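Local coordinates for ABC transporter substrate-binding protein (Bradyrhizobium japonicum, PDB 4I1D) that probably serves as the periplasmic solute-binding component of an ABC transporter, of a family generally assigned to polyamines, and here holds D-malate in its pocket, at residues S82-A87 and T244-L249; P40-A45 and D58-P63. One frame throughout, in Å; residues are numbered along the deposited sequence.

Contact 1: S82-A87 and T244-L249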
ATOM      1  N   SER A  82      39.502 -36.575   9.581  1.00 80.04           N
ATOM      2  CA  SER A  82      40.389 -37.476  10.310  1.00 82.95           C
ATOM      3  C   SER A  82      39.720 -37.888  11.619  1.00 83.12           C
ATOM      4  O   SER A  82      40.181 -38.795  12.310  1.00 83.07           O
ATOM      5  CB  SER A  82      41.738 -36.813  10.592  1.00 87.14           C
ATOM      6  OG  SER A  82      41.677 -36.015  11.762  1.00 90.35           O
ATOM      7  N   LYS A  83      38.626 -37.213  11.951  1.00 80.85           N
ATOM      8  CA  LYS A  83      37.875 -37.510  13.165  1.00 81.07           C
ATOM      9  C   LYS A  83      36.558 -38.218  12.847  1.00 76.19           C
ATOM     10  O   LYS A  83      35.800 -38.581  13.749  1.00 76.28           O
ATOM     11  CB  LYS A  83      37.619 -36.228  13.964  1.00 84.69           C
ATOM     12  CG  LYS A  83      38.898 -35.559  14.459  1.00 88.10           C
ATOM     13  CD  LYS A  83      38.610 -34.389  15.391  1.00 94.38           C
ATOM     14  CE  LYS A  83      39.906 -33.821  15.970  1.00104.97           C
ATOM     15  NZ  LYS A  83      39.677 -32.793  17.035  1.00108.56           N
ATOM     16  N   ILE A  84      36.302 -38.421  11.558  1.00 63.70           N
ATOM     17  CA  ILE A  84      35.067 -39.052  11.108  1.00 65.72           C
ATOM     18  C   ILE A  84      35.364 -40.218  10.166  1.00 59.84           C
ATOM     19  O   ILE A  84      35.023 -40.178   8.984  1.00 63.69           O
ATOM     20  CB  ILE A  84      34.151 -38.024  10.419  1.00 63.88           C
ATOM     21  CG1 ILE A  84      34.182 -36.700  11.193  1.00 61.94           C
ATOM     22  CG2 ILE A  84      32.735 -38.565  10.309  1.00 60.71           C
ATOM     23  CD1 ILE A  84      33.449 -35.557  10.514  1.00 54.73           C
ATOM     24  N   PRO A  85      35.997 -41.271  10.700  1.00 64.21           N
ATOM     25  CA  PRO A  85      36.480 -42.406   9.906  1.00 65.60           C
ATOM     26  C   PRO A  85      35.438 -42.917   8.907  1.00 66.91           C
ATOM     27  O   PRO A  85      35.758 -43.133   7.736  1.00 67.40           O
ATOM     28  CB  PRO A  85      36.767 -43.469  10.967  1.00 70.53           C
ATOM     29  CG  PRO A  85      37.059 -42.697  12.195  1.00 70.20           C
ATOM     30  CD  PRO A  85      36.187 -41.489  12.145  1.00 66.46           C
ATOM     31  N   ASN A  86      34.203 -43.097   9.364  1.00 63.87           N
ATOM     32  CA  ASN A  86      33.146 -43.596   8.499  1.00 61.01           C
ATOM     33  C   ASN A  86      32.899 -42.690   7.292  1.00 63.67           C
ATOM     34  O   ASN A  86      32.608 -43.164   6.192  1.00 58.17           O
ATOM     35  CB  ASN A  86      31.855 -43.821   9.292  1.00 59.06           C
ATOM     36  CG  ASN A  86      31.960 -44.995  10.246  1.00 70.61           C
ATOM     37  OD1 ASN A  86      32.696 -45.950   9.993  1.00 79.05           O
ATOM     38  ND2 ASN A  86      31.227 -44.931  11.350  1.00 70.55           N
ATOM     39  N   ALA A  87      33.030 -41.385   7.491  1.00 62.99           N
ATOM     40  CA  ALA A  87      32.810 -40.449   6.402  1.00 56.21           C
ATOM     41  C   ALA A  87      34.023 -40.416   5.483  1.00 58.65           C
ATOM     42  O   ALA A  87      33.891 -40.318   4.267  1.00 64.56           O
ATOM     43  CB  ALA A  87      32.511 -39.064   6.945  1.00 61.14           C
ATOM     44  N   THR A 244      30.916 -33.267  20.491  1.00 64.82           N
ATOM     45  CA  THR A 244      29.923 -34.335  20.485  1.00 62.21           C
ATOM     46  C   THR A 244      29.309 -34.478  19.088  1.00 61.08           C
ATOM     47  O   THR A 244      29.090 -35.588  18.598  1.00 59.25           O
ATOM     48  CB  THR A 244      28.803 -34.068  21.494  1.00 59.73           C
ATOM     49  OG1 THR A 244      29.373 -33.795  22.777  1.00 60.60           O
ATOM     50  CG2 THR A 244      27.876 -35.273  21.596  1.00 54.67           C
ATOM     51  N   ALA A 245      29.048 -33.351  18.440  1.00 51.93           N
ATOM     52  CA  ALA A 245      28.401 -33.391  17.141  1.00 54.29           C
ATOM     53  C   ALA A 245      29.284 -34.078  16.105  1.00 62.03           C
ATOM     54  O   ALA A 245      28.784 -34.771  15.215  1.00 58.08           O
ATOM     55  CB  ALA A 245      28.017 -31.990  16.684  1.00 43.25           C
ATOM     56  N   VAL A 246      30.595 -33.882  16.214  1.00 55.88           N
ATOM     57  CA  VAL A 246      31.511 -34.526  15.281  1.00 61.47           C
ATOM     58  C   VAL A 246      31.424 -36.038  15.470  1.00 57.99           C
ATOM     59  O   VAL A 246      31.343 -36.791  14.498  1.00 56.08           O
ATOM     60  CB  VAL A 246      32.969 -34.033  15.450  1.00 67.81           C
ATOM     61  CG1 VAL A 246      33.902 -34.780  14.501  1.00 64.56           C
ATOM     62  CG2 VAL A 246      33.051 -32.527  15.198  1.00 65.28           C
ATOM     63  N   LYS A 247      31.403 -36.469  16.728  1.00 54.41           N
ATOM     64  CA  LYS A 247      31.270 -37.887  17.058  1.00 64.63           C
ATOM     65  C   LYS A 247      29.966 -38.488  16.535  1.00 65.66           C
ATOM     66  O   LYS A 247      29.956 -39.607  16.021  1.00 66.26           O
ATOM     67  CB  LYS A 247      31.392 -38.108  18.568  1.00 60.41           C
ATOM     68  CG  LYS A 247      32.763 -37.771  19.126  1.00 68.30           C
ATOM     69  CD  LYS A 247      32.766 -37.834  20.649  1.00 80.02           C
ATOM     70  CE  LYS A 247      34.154 -37.553  21.221  1.00 92.23           C
ATOM     71  NZ  LYS A 247      34.120 -37.337  22.698  1.00 98.16           N
ATOM     72  N   PHE A 248      28.870 -37.746  16.662  1.00 58.97           N
ATOM     73  CA  PHE A 248      27.587 -38.222  16.163  1.00 56.37           C
ATOM     74  C   PHE A 248      27.607 -38.398  14.646  1.00 54.44           C
ATOM     75  O   PHE A 248      27.047 -39.352  14.111  1.00 61.99           O
ATOM     76  CB  PHE A 248      26.458 -37.268  16.547  1.00 54.73           C
ATOM     77  CG  PHE A 248      25.215 -37.467  15.738  1.00 56.77           C
ATOM     78  CD1 PHE A 248      24.900 -36.602  14.701  1.00 52.24           C
ATOM     79  CD2 PHE A 248      24.378 -38.542  15.988  1.00 54.48           C
ATOM     80  CE1 PHE A 248      23.757 -36.789  13.945  1.00 50.51           C
ATOM     81  CE2 PHE A 248      23.236 -38.735  15.233  1.00 61.65           C
ATOM     82  CZ  PHE A 248      22.926 -37.858  14.207  1.00 55.14           C
ATOM     83  N   LEU A 249      28.247 -37.467  13.958  1.00 54.33           N
ATOM     84  CA  LEU A 249      28.315 -37.519  12.506  1.00 56.15           C
ATOM     85  C   LEU A 249      28.928 -38.838  12.075  1.00 60.27           C
ATOM     86  O   LEU A 249      28.511 -39.445  11.094  1.00 63.92           O
ATOM     87  CB  LEU A 249      29.158 -36.365  11.966  1.00 53.84           C
ATOM     88  CG  LEU A 249      28.416 -35.432  11.018  1.00 61.79           C
ATOM     89  CD1 LEU A 249      27.190 -34.864  11.709  1.00 59.11           C
ATOM     90  CD2 LEU A 249      29.335 -34.323  10.531  1.00 66.68           C
TER

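Contact 2: P40-A45 and D58-P63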
ATOM      1  N   PRO A  40      10.780 -27.145   8.085  1.00 59.94           N
ATOM      2  CA  PRO A  40      10.731 -27.369   6.635  1.00 64.85           C
ATOM      3  C   PRO A  40      12.008 -26.880   5.948  1.00 60.59           C
ATOM      4  O   PRO A  40      12.673 -27.637   5.233  1.00 56.48           O
ATOM      5  CB  PRO A  40       9.537 -26.513   6.191  1.00 68.58           C
ATOM      6  CG  PRO A  40       8.689 -26.359   7.418  1.00 64.15           C
ATOM      7  CD  PRO A  40       9.659 -26.315   8.561  1.00 64.58           C
ATOM      8  N   ASP A  41      12.338 -25.613   6.168  1.00 65.40           N
ATOM      9  CA  ASP A  41      13.536 -25.011   5.592  1.00 62.19           C
ATOM     10  C   ASP A  41      14.383 -24.396   6.696  1.00 52.78           C
ATOM     11  O   ASP A  41      13.991 -23.415   7.329  1.00 59.66           O
ATOM     12  CB  ASP A  41      13.164 -23.952   4.546  1.00 70.76           C
ATOM     13  CG  ASP A  41      14.377 -23.182   4.026  1.00 78.10           C
ATOM     14  OD1 ASP A  41      15.518 -23.666   4.198  1.00 70.68           O
ATOM     15  OD2 ASP A  41      14.186 -22.093   3.436  1.00 86.86           O
ATOM     16  N   ALA A  42      15.562 -24.965   6.904  1.00 51.34           N
ATOM     17  CA  ALA A  42      16.388 -24.593   8.041  1.00 52.55           C
ATOM     18  C   ALA A  42      17.209 -23.329   7.822  1.00 55.98           C
ATOM     19  O   ALA A  42      17.707 -22.741   8.775  1.00 54.30           O
ATOM     20  CB  ALA A  42      17.302 -25.732   8.395  1.00 48.75           C
ATOM     21  N   TRP A  43      17.367 -22.903   6.578  1.00 60.92           N
ATOM     22  CA  TRP A  43      18.422 -21.929   6.313  1.00 62.59           C
ATOM     23  C   TRP A  43      18.215 -20.510   6.844  1.00 58.55           C
ATOM     24  O   TRP A  43      19.138 -19.928   7.417  1.00 62.76           O
ATOM     25  CB  TRP A  43      18.934 -22.033   4.871  1.00 66.56           C
ATOM     26  CG  TRP A  43      19.747 -23.282   4.804  1.00 74.29           C
ATOM     27  CD1 TRP A  43      19.293 -24.542   4.536  1.00 73.24           C
ATOM     28  CD2 TRP A  43      21.139 -23.419   5.132  1.00 72.80           C
ATOM     29  NE1 TRP A  43      20.325 -25.449   4.629  1.00 72.31           N
ATOM     30  CE2 TRP A  43      21.469 -24.787   4.993  1.00 73.01           C
ATOM     31  CE3 TRP A  43      22.144 -22.515   5.501  1.00 71.61           C
ATOM     32  CZ2 TRP A  43      22.764 -25.274   5.212  1.00 71.76           C
ATOM     33  CZ3 TRP A  43      23.431 -23.001   5.722  1.00 76.66           C
ATOM     34  CH2 TRP A  43      23.727 -24.368   5.575  1.00 77.02           C
ATOM     35  N   PRO A  44      16.999 -19.969   6.714  1.00 51.85           N
ATOM     36  CA  PRO A  44      16.830 -18.654   7.339  1.00 59.85           C
ATOM     37  C   PRO A  44      17.191 -18.694   8.825  1.00 63.14           C
ATOM     38  O   PRO A  44      17.799 -17.751   9.335  1.00 62.24           O
ATOM     39  CB  PRO A  44      15.338 -18.362   7.138  1.00 61.18           C
ATOM     40  CG  PRO A  44      14.989 -19.113   5.879  1.00 61.06           C
ATOM     41  CD  PRO A  44      15.802 -20.394   5.967  1.00 55.45           C
ATOM     42  N   ALA A  45      16.849 -19.789   9.501  1.00 60.62           N
ATOM     43  CA  ALA A  45      17.120 -19.907  10.927  1.00 63.60           C
ATOM     44  C   ALA A  45      18.611 -20.092  11.196  1.00 61.83           C
ATOM     45  O   ALA A  45      19.159 -19.524  12.140  1.00 62.92           O
ATOM     46  CB  ALA A  45      16.320 -21.055  11.529  1.00 66.59           C
ATOM     47  N   ASP A  58      22.855 -27.911  16.692  1.00 45.35           N
ATOM     48  CA  ASP A  58      24.209 -28.416  16.417  1.00 42.61           C
ATOM     49  C   ASP A  58      24.315 -29.000  15.012  1.00 48.87           C
ATOM     50  O   ASP A  58      25.130 -28.568  14.184  1.00 46.12           O
ATOM     51  CB  ASP A  58      24.608 -29.490  17.434  1.00 44.41           C
ATOM     52  CG  ASP A  58      24.740 -28.937  18.854  1.00 49.02           C
ATOM     53  OD1 ASP A  58      25.633 -28.094  19.079  1.00 52.30           O
ATOM     54  OD2 ASP A  58      23.963 -29.352  19.749  1.00 58.80           O
ATOM     55  N   VAL A  59      23.479 -29.994  14.752  1.00 44.37           N
ATOM     56  CA  VAL A  59      23.558 -30.749  13.522  1.00 43.91           C
ATOM     57  C   VAL A  59      22.259 -30.596  12.743  1.00 41.99           C
ATOM     58  O   VAL A  59      21.174 -30.765  13.291  1.00 46.06           O
ATOM     59  CB  VAL A  59      23.830 -32.236  13.794  1.00 45.41           C
ATOM     60  CG1 VAL A  59      23.844 -33.018  12.498  1.00 45.95           C
ATOM     61  CG2 VAL A  59      25.151 -32.405  14.545  1.00 51.16           C
ATOM     62  N   VAL A  60      22.395 -30.271  11.464  1.00 41.00           N
ATOM     63  CA  VAL A  60      21.260 -30.088  10.577  1.00 51.42           C
ATOM     64  C   VAL A  60      21.326 -31.042   9.391  1.00 51.82           C
ATOM     65  O   VAL A  60      22.371 -31.210   8.768  1.00 52.56           O
ATOM     66  CB  VAL A  60      21.190 -28.640  10.064  1.00 51.58           C
ATOM     67  CG1 VAL A  60      20.119 -28.501   9.004  1.00 51.71           C
ATOM     68  CG2 VAL A  60      20.916 -27.699  11.235  1.00 53.86           C
ATOM     69  N   ASP A  61      20.199 -31.683   9.114  1.00 50.88           N
ATOM     70  CA  ASP A  61      20.040 -32.545   7.956  1.00 50.11           C
ATOM     71  C   ASP A  61      19.288 -31.751   6.892  1.00 47.18           C
ATOM     72  O   ASP A  61      18.139 -31.375   7.103  1.00 49.05           O
ATOM     73  CB  ASP A  61      19.229 -33.775   8.348  1.00 52.34           C
ATOM     74  CG  ASP A  61      18.720 -34.543   7.152  1.00 57.04           C
ATOM     75  OD1 ASP A  61      19.494 -34.691   6.180  1.00 56.64           O
ATOM     76  OD2 ASP A  61      17.551 -34.997   7.184  1.00 57.03           O
ATOM     77  N   THR A  62      19.930 -31.492   5.754  1.00 49.13           N
ATOM     78  CA  THR A  62      19.347 -30.597   4.757  1.00 52.49           C
ATOM     79  C   THR A  62      19.763 -30.963   3.322  1.00 45.69           C
ATOM     80  O   THR A  62      20.807 -31.591   3.121  1.00 49.69           O
ATOM     81  CB  THR A  62      19.759 -29.141   5.082  1.00 58.98           C
ATOM     82  OG1 THR A  62      18.975 -28.217   4.316  1.00 62.80           O
ATOM     83  CG2 THR A  62      21.239 -28.931   4.784  1.00 57.81           C
ATOM     84  N   PRO A  63      18.948 -30.581   2.315  1.00 44.25           N
ATOM     85  CA  PRO A  63      19.380 -30.809   0.933  1.00 51.27           C
ATOM     86  C   PRO A  63      20.815 -30.353   0.704  1.00 55.65           C
ATOM     87  O   PRO A  63      21.226 -29.272   1.111  1.00 59.19           O
ATOM     88  CB  PRO A  63      18.393 -29.967   0.116  1.00 50.67           C
ATOM     89  CG  PRO A  63      17.128 -30.069   0.923  1.00 51.62           C
ATOM     90  CD  PRO A  63      17.591 -30.003   2.367  1.00 47.63           C
TER
HETATM   91  O   HOH W   1      16.090 -27.675   5.340  1.00 64.11           O

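Contact 1: S82-A87 and T244-L249
Ile84 packs against Val246 and Leu249, two residues three positions apart on helix 242-252. Its side chain can be followed outward from CB. CB carries two branches, and both serve the contact. The methyl Ile84 CG2 turns to the backbone of the helix and comes within 4.2 Å of Leu249 C. The other branch starts at CG1, which is anti to the carbonyl carbon of Ile84 (chi1 -41°). From there Ile84 CG1 meets the methyl Val246 CG1 at 3.8 Å, and the two side chains cross at about a right angle. At the tip, Ile84 CD1 has Val246 CG1 at 4.1 Å and Leu249 CD2 at 4.3 Å.

Ile84 is also the N-cap residue of the short helix 85-88. The contact therefore joins the start of that helix to the flank of helix 242-252, which packs on the central sheet of this periplasmic binding protein fold. Val246 and Leu249 also touch Ile235 of strand 219-235.

Val246 CG1 stands anti to its own backbone N (chi1 177°), and this methyl meets the residue before Ile84 as well. Lys83 CB lies 4.0 Å from Val246 CG1. Beyond CG the lysine chain runs extended and leads its amine away from the helix at the exposed margin. On the other flank Asn86 ND2 donates to the carbonyl O of Asn250, a polar tie just past Leu249.

Contact 2: P40-A45 and D58-P63
Trp43 and Thr62 form the close part of this contact. The indole Trp43 NE1 donates to Thr62 OG1 at 3.1 Å, with an N-H...O angle of 148°. The hydroxyl lies at the ring edge, only 8° out of the indole plane. With chi1 at -167°, Thr62 turns OG1 away from its own N and to the indole N-H. Its CG2 comes alongside the same ring edge, 3.6 Å from Trp43 NE1 and 4.0 Å from Trp43 CZ2. The Trp43 ring also meets Tyr66, and an acetate ion, probably from the crystallisation liquor, lies about 3 Å from the Trp43 side chain. A leucine in place of Trp43 would probably leave Thr62 OG1 without its indole donor and open a gap over the threonine methyl.

The two segments belong to a beta-alpha-beta unit: strand 33-38, helix 43-51 and strand 59-63, in the parallel part of the central sheet. Asp41 OD1 caps the helix start by accepting from Trp43 N at 3.1 Å, met from above the carboxylate plane.

Elsewhere the packing is thin: Ala42 CB meets only one Val60 methyl, CG1, at 4.0 Å. The looser side is wet. One water accepts from Ala42 N at 3.2 Å, binds Thr62 OG1, and donates weakly to Pro40 O.

In the fold
Contact 2 closes before contact 1 opens along the chain, and they lie about 19 Å apart, centre to centre. Strand 59-63 connects them. Val59, at its start, packs against Ala245, Phe248 and Leu249 of helix 242-252, with Val59 CG2 3.6 Å from Ala245 CB. Further along, Val60 and Thr62 face segment 40-45, the lead-in and first turn of helix 43-51. The two helices thus pack on opposite faces of strand 59-63. That strand pairs with 4-9 and with 219-235, which places both contacts on the same mixed sheet. Contact 1 is farther out, about 22 Å from the chain centre against about 13 Å for contact 2. Both lie away from the annotated malate residues.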